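Long-range contacts in AlyGC (Glaciecola chathamensis, PDB 5GKD), which degrades the marine polysaccharide alginate as a lyase of polysaccharide lyase family 6, probably by β-elimination: residues H139-K143 with Y170-R174; N180-R186 with G211-S217; N204-N210 with N228-R234. One frame throughout, in Å; residues are numbered along the deposited sequence.

Interaction 1 of 3, residues H139-K143 with Y170-R174; sequences HLVGK and YFGPR
Residues 139-143 and 170-174 run alongside each other, their end-to-end directions 11° apart, and the contact buries Tyr170, Lys143 and Arg174 most. Parallel bridges pair His139 with Tyr170 (CA-CA 4.8 Å) and Leu140 with Phe171 (CA-CA 5.2 Å). Leu140 N donates to Tyr170 O (3.0 Å, 168°), and Leu140 O accepts Gly172 N (2.9 Å). The bridge puts His139 and Tyr170 on the same face of the sheet, and their shared chi1 t turns the rings into a T-shaped pair: the tyrosine edge meets the imidazole face, with centroids 5.0 Å apart and planes at 64°. Leu140 and Phe171 meet on the reverse face, CD1 to CE1 at 3.9 Å.

Gly142, at phi/psi 87/26, breaks the extended run, and 170-174 gains one residue, so that Gly142 lies nearest Arg174 (CA-CA 5.1 Å). Gly142 N still reaches Pro173 O (3.0 Å). Beyond it Lys143 and Arg174 stay t through chi3; Lys143 CG lies over one guanidinium face, and a water joins Lys143 O (2.9 Å) to Arg174 NE (2.8 Å). Both positive ends bond Gly147 O, and Lys143 also forms a salt bridge with Asp123.

These are stacked coils of a parallel β-helix: strand 134-141 lies between strands 105-112 and 170-171, and strand 200-207 is the next neighbour of 170-171 in the sheet, its Phe206 stacking on Phe171.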
loop_
_atom_site.group_PDB
_atom_site.type_symbol
_atom_site.label_atom_id
_atom_site.label_comp_id
_atom_site.label_asym_id
_atom_site.label_seq_id
_atom_site.Cartn_x
_atom_site.Cartn_y
_atom_site.Cartn_z
ATOM N N HIS A 139 14.698 6.903 29.300
ATOM C CA HIS A 139 14.947 5.595 28.689
ATOM C C HIS A 139 14.069 5.500 27.440
ATOM O O HIS A 139 12.858 5.268 27.546
ATOM C CB HIS A 139 14.647 4.500 29.708
ATOM C CG HIS A 139 14.763 3.096 29.199
ATOM N ND1 HIS A 139 15.406 2.108 29.915
ATOM C CD2 HIS A 139 14.258 2.492 28.097
ATOM C CE1 HIS A 139 15.326 0.965 29.257
ATOM N NE2 HIS A 139 14.625 1.169 28.155
ATOM N N LEU A 140 14.679 5.691 26.266
ATOM C CA LEU A 140 13.982 5.699 24.985
ATOM C C LEU A 140 14.509 4.569 24.115
ATOM O O LEU A 140 15.666 4.605 23.683
ATOM C CB LEU A 140 14.166 7.028 24.261
ATOM C CG LEU A 140 13.941 8.244 25.146
ATOM C CD1 LEU A 140 14.166 9.524 24.364
ATOM C CD2 LEU A 140 12.524 8.180 25.700
ATOM N N VAL A 141 13.648 3.611 23.792
ATOM C CA VAL A 141 14.075 2.451 23.029
ATOM C C VAL A 141 13.024 2.086 21.988
ATOM O O VAL A 141 11.815 2.164 22.237
ATOM C CB VAL A 141 14.377 1.258 23.962
ATOM C CG1 VAL A 141 13.129 0.868 24.746
ATOM C CG2 VAL A 141 14.937 0.110 23.172
ATOM N N GLY A 142 13.492 1.705 20.809
ATOM C CA GLY A 142 12.649 1.044 19.840
ATOM C C GLY A 142 11.844 1.909 18.893
ATOM O O GLY A 142 10.813 1.449 18.411
ATOM N N LYS A 143 12.257 3.133 18.597
ATOM C CA LYS A 143 11.510 3.910 17.609
ATOM C C LYS A 143 11.749 3.340 16.218
ATOM O O LYS A 143 12.892 3.270 15.763
ATOM C CB LYS A 143 11.891 5.385 17.656
ATOM C CG LYS A 143 11.038 6.255 16.740
ATOM C CD LYS A 143 11.284 7.741 17.010
ATOM C CE LYS A 143 10.166 8.635 16.424
ATOM N NZ LYS A 143 10.053 8.640 14.926
ATOM N N TYR A 170 19.412 6.983 28.605
ATOM C CA TYR A 170 19.671 5.751 27.871
ATOM C C TYR A 170 18.939 5.854 26.549
ATOM O O TYR A 170 17.708 5.776 26.503
ATOM C CB TYR A 170 19.229 4.517 28.647
ATOM C CG TYR A 170 19.397 3.202 27.884
ATOM C CD1 TYR A 170 20.655 2.753 27.492
ATOM C CD2 TYR A 170 18.296 2.407 27.587
ATOM C CE1 TYR A 170 20.811 1.552 26.809
ATOM C CE2 TYR A 170 18.433 1.217 26.914
ATOM C CZ TYR A 170 19.689 0.794 26.514
ATOM O OH TYR A 170 19.810 -0.393 25.837
ATOM N N PHE A 171 19.695 6.063 25.481
ATOM C CA PHE A 171 19.161 5.949 24.133
ATOM C C PHE A 171 19.418 4.516 23.696
ATOM O O PHE A 171 20.512 4.176 23.225
ATOM C CB PHE A 171 19.793 6.972 23.199
ATOM C CG PHE A 171 19.459 8.408 23.550
ATOM C CD1 PHE A 171 18.214 8.933 23.269
ATOM C CD2 PHE A 171 20.397 9.230 24.152
ATOM C CE1 PHE A 171 17.901 10.257 23.592
ATOM C CE2 PHE A 171 20.082 10.557 24.474
ATOM C CZ PHE A 171 18.837 11.059 24.195
ATOM N N GLY A 172 18.404 3.665 23.880
ATOM C CA GLY A 172 18.504 2.270 23.560
ATOM C C GLY A 172 18.410 2.005 22.075
ATOM O O GLY A 172 18.286 2.907 21.254
ATOM N N PRO A 173 18.464 0.727 21.728
ATOM C CA PRO A 173 18.509 0.319 20.317
ATOM C C PRO A 173 17.424 0.952 19.449
ATOM O O PRO A 173 16.243 0.964 19.792
ATOM C CB PRO A 173 18.347 -1.201 20.397
ATOM C CG PRO A 173 19.020 -1.567 21.720
ATOM C CD PRO A 173 18.711 -0.402 22.653
ATOM N N ARG A 174 17.847 1.489 18.310
ATOM C CA ARG A 174 16.944 2.013 17.297
ATOM C C ARG A 174 17.298 1.313 15.997
ATOM O O ARG A 174 18.419 1.479 15.505
ATOM C CB ARG A 174 17.049 3.525 17.111
ATOM C CG ARG A 174 16.235 3.953 15.903
ATOM C CD ARG A 174 15.971 5.424 15.791
ATOM N NE ARG A 174 15.106 5.644 14.639
ATOM C CZ ARG A 174 14.445 6.762 14.381
ATOM N NH1 ARG A 174 14.541 7.802 15.193
ATOM N NH2 ARG A 174 13.676 6.824 13.301
HETATM O O HOH W 1 17.069 5.145 21.306
HETATM O O HOH W 2 14.226 3.445 13.145
#

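Interaction 2 of 3, residues N180-R186 with G211-S217; sequences NGGETLR and GEVEIIS. With CA (calcium ion), chain E.
Loop backbone leads into a short parallel pairing: Leu185 bridges Ile216 (CA-CA 4.7 Å) and Arg186 bridges Ser217 (4.6 Å), while upstream Gly182 and Gly211 come within 4.3 Å, CA to CA. At the corner around Ile215, Ile215 O accepts both Thr184 N (2.9 Å) and Leu185 N (3.1 Å); Ser217 N then donates to Leu185 O (2.8 Å). Side chains on Gly182 or Gly211 would collide with the opposing backbone.

Glu212, chi1 p, points toward 180-186, where its OE1 accepts Gly181 N (2.9 Å) and Gly182 N (2.8 Å). Its two carboxylate oxygens, OE1 and OE2, bind calcium at 2.8 and 2.5 Å. Glu183 OE2 (2.6 Å), Glu214 OE1 (2.4 Å), the Asn180 side chain and a water (2.5 Å) also bind the ion. Ser217 OG donates to Glu214 OE2 (2.7 Å).

Calcium thus offsets the charge of three crowded glutamates. Glu214 also lines the carbonate pocket with Arg240, Arg264 and Tyr303, consistent with a metal site bordering a groove for acidic sugar.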
loop_
_atom_site.group_PDB
_atom_site.type_symbol
_atom_site.label_atom_id
_atom_site.label_comp_id
_atom_site.label_asym_id
_atom_site.label_seq_id
_atom_site.Cartn_x
_atom_site.Cartn_y
_atom_site.Cartn_z
ATOM N N ASN A 180 16.592 8.496 5.004
ATOM C CA ASN A 180 16.928 9.604 5.879
ATOM C C ASN A 180 15.825 9.817 6.917
ATOM O O ASN A 180 14.685 9.389 6.753
ATOM C CB ASN A 180 17.154 10.879 5.068
ATOM C CG ASN A 180 17.991 11.915 5.821
ATOM O OD1 ASN A 180 18.062 13.074 5.427
ATOM N ND2 ASN A 180 18.630 11.494 6.888
ATOM N N GLY A 181 16.189 10.456 8.020
ATOM C CA GLY A 181 15.249 10.786 9.069
ATOM C C GLY A 181 15.208 9.847 10.252
ATOM O O GLY A 181 14.184 9.801 10.937
ATOM N N GLY A 182 16.283 9.111 10.525
ATOM C CA GLY A 182 16.293 8.187 11.646
ATOM C C GLY A 182 17.221 8.576 12.777
ATOM O O GLY A 182 17.750 7.710 13.478
ATOM N N GLU A 183 17.433 9.876 12.956
ATOM C CA GLU A 183 18.390 10.366 13.941
ATOM C C GLU A 183 17.905 10.077 15.358
ATOM O O GLU A 183 16.707 10.014 15.627
ATOM C CB GLU A 183 18.612 11.871 13.771
ATOM C CG GLU A 183 19.127 12.304 12.414
ATOM C CD GLU A 183 18.014 12.665 11.438
ATOM O OE1 GLU A 183 16.862 12.298 11.694
ATOM O OE2 GLU A 183 18.293 13.334 10.424
ATOM N N THR A 184 18.854 9.886 16.265
ATOM C CA THR A 184 18.500 9.765 17.668
ATOM C C THR A 184 18.338 11.136 18.316
ATOM O O THR A 184 17.377 11.356 19.049
ATOM C CB THR A 184 19.543 8.916 18.401
ATOM O OG1 THR A 184 19.448 7.561 17.940
ATOM C CG2 THR A 184 19.308 8.934 19.907
ATOM N N LEU A 185 19.235 12.079 18.020
ATOM C CA LEU A 185 19.216 13.417 18.607
ATOM C C LEU A 185 19.539 14.430 17.514
ATOM O O LEU A 185 20.576 14.325 16.861
ATOM C CB LEU A 185 20.236 13.517 19.755
ATOM C CG LEU A 185 20.158 14.540 20.906
ATOM C CD1 LEU A 185 21.540 14.968 21.365
ATOM C CD2 LEU A 185 19.329 15.738 20.607
ATOM N N ARG A 186 18.670 15.412 17.319
ATOM C CA ARG A 186 18.912 16.515 16.397
ATOM C C ARG A 186 18.830 17.830 17.168
ATOM O O ARG A 186 17.846 18.078 17.865
ATOM C CB ARG A 186 17.888 16.512 15.265
ATOM C CG ARG A 186 18.046 17.663 14.281
ATOM C CD ARG A 186 16.874 17.705 13.312
ATOM N NE ARG A 186 15.739 18.388 13.920
ATOM C CZ ARG A 186 14.463 18.130 13.644
ATOM N NH1 ARG A 186 14.147 17.198 12.753
ATOM N NH2 ARG A 186 13.505 18.802 14.261
ATOM N N GLY A 211 19.563 4.138 13.431
ATOM C CA GLY A 211 18.534 4.667 12.548
ATOM C C GLY A 211 19.052 5.049 11.174
ATOM O O GLY A 211 18.379 4.813 10.161
ATOM N N GLU A 212 20.259 5.619 11.114
ATOM C CA GLU A 212 20.812 6.193 9.886
ATOM C C GLU A 212 22.238 6.683 10.124
ATOM O O GLU A 212 22.794 6.485 11.207
ATOM C CB GLU A 212 19.959 7.354 9.391
ATOM C CG GLU A 212 19.836 8.455 10.432
ATOM C CD GLU A 212 19.716 9.833 9.811
ATOM O OE1 GLU A 212 18.591 10.327 9.598
ATOM O OE2 GLU A 212 20.765 10.414 9.519
ATOM N N VAL A 213 22.824 7.378 9.151
ATOM C CA VAL A 213 24.221 7.783 9.297
ATOM C C VAL A 213 24.416 8.753 10.463
ATOM O O VAL A 213 25.483 8.773 11.086
ATOM C CB VAL A 213 24.754 8.378 7.982
ATOM C CG1 VAL A 213 24.173 9.756 7.733
ATOM C CG2 VAL A 213 26.287 8.412 8.017
ATOM N N GLU A 214 23.420 9.573 10.782
ATOM C CA GLU A 214 23.546 10.520 11.882
ATOM C C GLU A 214 22.880 9.942 13.119
ATOM O O GLU A 214 21.658 9.809 13.159
ATOM C CB GLU A 214 22.928 11.867 11.534
ATOM C CG GLU A 214 23.575 12.605 10.377
ATOM C CD GLU A 214 22.896 13.934 10.156
ATOM O OE1 GLU A 214 21.733 13.927 9.734
ATOM O OE2 GLU A 214 23.505 14.978 10.439
ATOM N N ILE A 215 23.688 9.574 14.110
ATOM C CA ILE A 215 23.177 9.327 15.453
ATOM C C ILE A 215 22.751 10.641 16.088
ATOM O O ILE A 215 21.603 10.807 16.512
ATOM C CB ILE A 215 24.239 8.626 16.323
ATOM C CG1 ILE A 215 24.671 7.282 15.745
ATOM C CG2 ILE A 215 23.759 8.453 17.767
ATOM C CD1 ILE A 215 25.994 6.841 16.354
ATOM N N ILE A 216 23.693 11.572 16.197
ATOM C CA ILE A 216 23.451 12.955 16.591
ATOM C C ILE A 216 23.640 13.834 15.365
ATOM O O ILE A 216 24.635 13.699 14.650
ATOM C CB ILE A 216 24.407 13.403 17.712
ATOM C CG1 ILE A 216 24.212 12.545 18.965
ATOM C CG2 ILE A 216 24.222 14.876 17.979
ATOM C CD1 ILE A 216 25.123 12.908 20.117
ATOM N N SER A 217 22.699 14.733 15.129
ATOM C CA SER A 217 22.743 15.660 14.003
ATOM C C SER A 217 22.750 17.059 14.601
ATOM O O SER A 217 21.695 17.567 14.993
ATOM C CB SER A 217 21.551 15.443 13.073
ATOM O OG SER A 217 21.611 16.253 11.901
HETATM CA CA CA E . 20.005 12.594 8.639
HETATM O O HOH W 3 19.756 6.820 15.254
HETATM O O HOH W 4 18.992 15.889 11.012
HETATM O O HOH W 5 21.632 12.399 6.762
#

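Interaction 3 of 3, residues N204-N210 with N228-R234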
loop_
_atom_site.group_PDB
_atom_site.type_symbol
_atom_site.label_atom_id
_atom_site.label_comp_id
_atom_site.label_asym_id
_atom_site.label_seq_id
_atom_site.Cartn_x
_atom_site.Cartn_y
_atom_site.Cartn_z
ATOM N N ASN A 204 25.269 10.820 28.167
ATOM C CA ASN A 204 24.265 9.903 27.655
ATOM C C ASN A 204 24.936 8.660 27.084
ATOM O O ASN A 204 26.103 8.675 26.699
ATOM C CB ASN A 204 23.408 10.566 26.580
ATOM C CG ASN A 204 22.827 11.862 27.042
ATOM O OD1 ASN A 204 21.810 11.881 27.741
ATOM N ND2 ASN A 204 23.471 12.961 26.676
ATOM N N TYR A 205 24.169 7.585 27.028
ATOM C CA TYR A 205 24.618 6.308 26.500
ATOM C C TYR A 205 23.768 6.000 25.277
ATOM O O TYR A 205 22.538 5.882 25.385
ATOM C CB TYR A 205 24.489 5.219 27.564
ATOM C CG TYR A 205 25.311 3.998 27.290
ATOM C CD1 TYR A 205 24.841 3.012 26.454
ATOM C CD2 TYR A 205 26.577 3.837 27.857
ATOM C CE1 TYR A 205 25.572 1.901 26.194
ATOM C CE2 TYR A 205 27.322 2.717 27.607
ATOM C CZ TYR A 205 26.815 1.752 26.766
ATOM O OH TYR A 205 27.527 0.622 26.459
ATOM N N PHE A 206 24.412 5.917 24.123
ATOM C CA PHE A 206 23.769 5.565 22.866
ATOM C C PHE A 206 24.118 4.110 22.541
ATOM O O PHE A 206 25.254 3.799 22.158
ATOM C CB PHE A 206 24.213 6.494 21.744
ATOM C CG PHE A 206 23.860 7.940 21.956
ATOM C CD1 PHE A 206 24.628 8.739 22.773
ATOM C CD2 PHE A 206 22.765 8.504 21.313
ATOM C CE1 PHE A 206 24.315 10.092 22.961
ATOM C CE2 PHE A 206 22.459 9.856 21.498
ATOM C CZ PHE A 206 23.228 10.642 22.322
ATOM N N ASP A 207 23.146 3.238 22.698
ATOM C CA ASP A 207 23.305 1.784 22.619
ATOM C C ASP A 207 22.638 1.313 21.326
ATOM O O ASP A 207 21.409 1.266 21.244
ATOM C CB ASP A 207 22.679 1.136 23.852
ATOM C CG ASP A 207 22.813 -0.390 23.874
ATOM O OD1 ASP A 207 23.762 -0.950 23.276
ATOM O OD2 ASP A 207 21.974 -1.026 24.531
ATOM N N ARG A 208 23.457 0.977 20.324
ATOM C CA ARG A 208 22.995 0.477 19.033
ATOM C C ARG A 208 21.955 1.394 18.392
ATOM O O ARG A 208 20.916 0.951 17.898
ATOM C CB ARG A 208 22.447 -0.933 19.160
ATOM C CG ARG A 208 23.488 -1.971 19.507
ATOM C CD ARG A 208 23.259 -2.417 20.903
ATOM N NE ARG A 208 22.767 -3.757 20.985
ATOM C CZ ARG A 208 22.144 -4.260 22.041
ATOM N NH1 ARG A 208 21.904 -3.518 23.119
ATOM N NH2 ARG A 208 21.753 -5.517 22.001
ATOM N N CYS A 209 22.229 2.698 18.422
ATOM C CA CYS A 209 21.369 3.649 17.725
ATOM C C CYS A 209 21.733 3.569 16.252
ATOM O O CYS A 209 22.750 4.113 15.820
ATOM C CB CYS A 209 21.534 5.051 18.307
ATOM S SG CYS A 209 20.979 5.119 20.046
ATOM N N ASN A 210 20.902 2.863 15.482
ATOM C CA ASN A 210 21.218 2.452 14.118
ATOM C C ASN A 210 20.253 3.045 13.088
ATOM O O ASN A 210 20.126 2.511 11.982
ATOM C CB ASN A 210 21.210 0.925 14.021
ATOM C CG ASN A 210 22.254 0.272 14.903
ATOM O OD1 ASN A 210 23.046 0.952 15.565
ATOM N ND2 ASN A 210 22.277 -1.068 14.908
ATOM N N ASN A 228 29.736 11.568 26.174
ATOM C CA ASN A 228 28.760 10.562 25.802
ATOM C C ASN A 228 29.457 9.294 25.327
ATOM O O ASN A 228 30.589 9.332 24.852
ATOM C CB ASN A 228 27.839 11.091 24.704
ATOM C CG ASN A 228 27.187 12.389 25.087
ATOM O OD1 ASN A 228 26.200 12.408 25.837
ATOM N ND2 ASN A 228 27.746 13.495 24.603
ATOM N N VAL A 229 28.756 8.173 25.434
ATOM C CA VAL A 229 29.265 6.881 24.997
ATOM C C VAL A 229 28.386 6.366 23.867
ATOM O O VAL A 229 27.156 6.394 23.967
ATOM C CB VAL A 229 29.333 5.871 26.156
ATOM C CG1 VAL A 229 29.685 4.492 25.627
ATOM C CG2 VAL A 229 30.360 6.325 27.167
ATOM N N PHE A 230 29.021 5.924 22.785
ATOM C CA PHE A 230 28.336 5.372 21.627
ATOM C C PHE A 230 28.758 3.915 21.464
ATOM O O PHE A 230 29.874 3.634 21.026
ATOM C CB PHE A 230 28.671 6.181 20.381
ATOM C CG PHE A 230 28.332 7.632 20.499
ATOM C CD1 PHE A 230 29.208 8.516 21.101
ATOM C CD2 PHE A 230 27.136 8.120 19.981
ATOM C CE1 PHE A 230 28.897 9.866 21.193
ATOM C CE2 PHE A 230 26.821 9.441 20.082
ATOM C CZ PHE A 230 27.704 10.321 20.686
ATOM N N PHE A 231 27.864 2.988 21.773
ATOM C CA PHE A 231 28.200 1.569 21.800
ATOM C C PHE A 231 27.576 0.892 20.595
ATOM O O PHE A 231 26.350 0.803 20.497
ATOM C CB PHE A 231 27.717 0.915 23.089
ATOM C CG PHE A 231 28.034 -0.565 23.179
ATOM C CD1 PHE A 231 27.150 -1.512 22.696
ATOM C CD2 PHE A 231 29.220 -0.996 23.758
ATOM C CE1 PHE A 231 27.439 -2.856 22.791
ATOM C CE2 PHE A 231 29.506 -2.332 23.873
ATOM C CZ PHE A 231 28.621 -3.266 23.383
ATOM N N GLU A 232 28.430 0.425 19.688
ATOM C CA GLU A 232 28.028 -0.367 18.531
ATOM C C GLU A 232 26.932 0.322 17.728
ATOM O O GLU A 232 26.028 -0.318 17.203
ATOM C CB GLU A 232 27.598 -1.774 18.955
ATOM C CG GLU A 232 28.745 -2.602 19.508
ATOM C CD GLU A 232 28.361 -4.049 19.857
ATOM O OE1 GLU A 232 27.194 -4.459 19.646
ATOM O OE2 GLU A 232 29.241 -4.775 20.353
ATOM N N SER A 233 27.026 1.638 17.609
ATOM C CA SER A 233 26.000 2.409 16.933
ATOM C C SER A 233 26.402 2.624 15.485
ATOM O O SER A 233 27.498 3.128 15.194
ATOM C CB SER A 233 25.743 3.747 17.628
ATOM O OG SER A 233 25.080 3.561 18.867
ATOM N N ARG A 234 25.478 2.266 14.597
ATOM C CA ARG A 234 25.668 2.220 13.154
ATOM C C ARG A 234 25.472 3.605 12.541
ATOM O O ARG A 234 24.569 3.847 11.742
ATOM C CB ARG A 234 24.680 1.214 12.583
ATOM C CG ARG A 234 25.070 0.501 11.344
ATOM C CD ARG A 234 23.975 -0.501 11.023
ATOM N NE ARG A 234 24.163 -1.188 9.753
ATOM C CZ ARG A 234 23.736 -0.733 8.585
ATOM N NH1 ARG A 234 23.119 0.441 8.498
ATOM N NH2 ARG A 234 23.928 -1.448 7.501
HETATM O O HOH W 6 22.426 2.711 10.260
HETATM O O HOH W 7 24.628 -2.314 16.195
#
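Two successive coils of the parallel β-helix stack here, strand 205-207 on strand 229-231, with axes 4.8 Å apart and 10° from parallel. Matched residues sit 24 apart, Tyr205 on Val229 through Asp207 on Phe231, joined by Phe206 N to Val229 O and Phe231 N to Phe206 O (both 2.8 Å). Phe206 and Phe230 form an offset pair with little ring overlap (centroids 4.7 Å, planes at 11°); Phe171 stacks on Phe206 and Phe252 on Phe230, continuing the row. At the start, Asn228 OD1 accepts Asn204 N (3.0 Å) and Asn204 ND2 (2.9 Å), one rung of an asparagine ladder, a recurring feature of parallel β-helices; Asn250 OD1 accepts Asn228 N in the same way. Both segments then turn at equivalent residues in the left-handed helical region, Arg208 (phi/psi 53/45) and Glu232 (53/38). Past the turn, Cys209 N donates to Ser233 OG (3.0 Å) and Arg234 N to Asn210 OD1 (2.9 Å). Amide side chains and a serine hydroxyl therefore continue the hydrogen bonding where strand pairing stops, while a row of phenylalanines fills the apolar interior.

How the interactions relate
Interactions 1 and 3 lie along one sheet of the coil, with centres about 10 Å apart: Tyr170 OH reaches Asp207 OD2 (2.6 Å), Arg174 O reaches Asn210 N (2.8 Å), and Phe171 CD2 packs 3.4 Å from Phe206 CE2. Interaction 2 belongs to another sheet, and its segments alternate with those of interaction 3 along the chain. The two sheets meet inside the coil, where Phe206 CE2 is 3.6 Å from Thr184 CG2 and Phe206 CD2 is 3.7 Å from Ile215 CG2. Calcium is bound within interaction 2; the side chains of Arg174 and Cys209 stay about 10 and 12 Å from it, although Arg174 NH2 lies 3.4 Å from Gly182 CA.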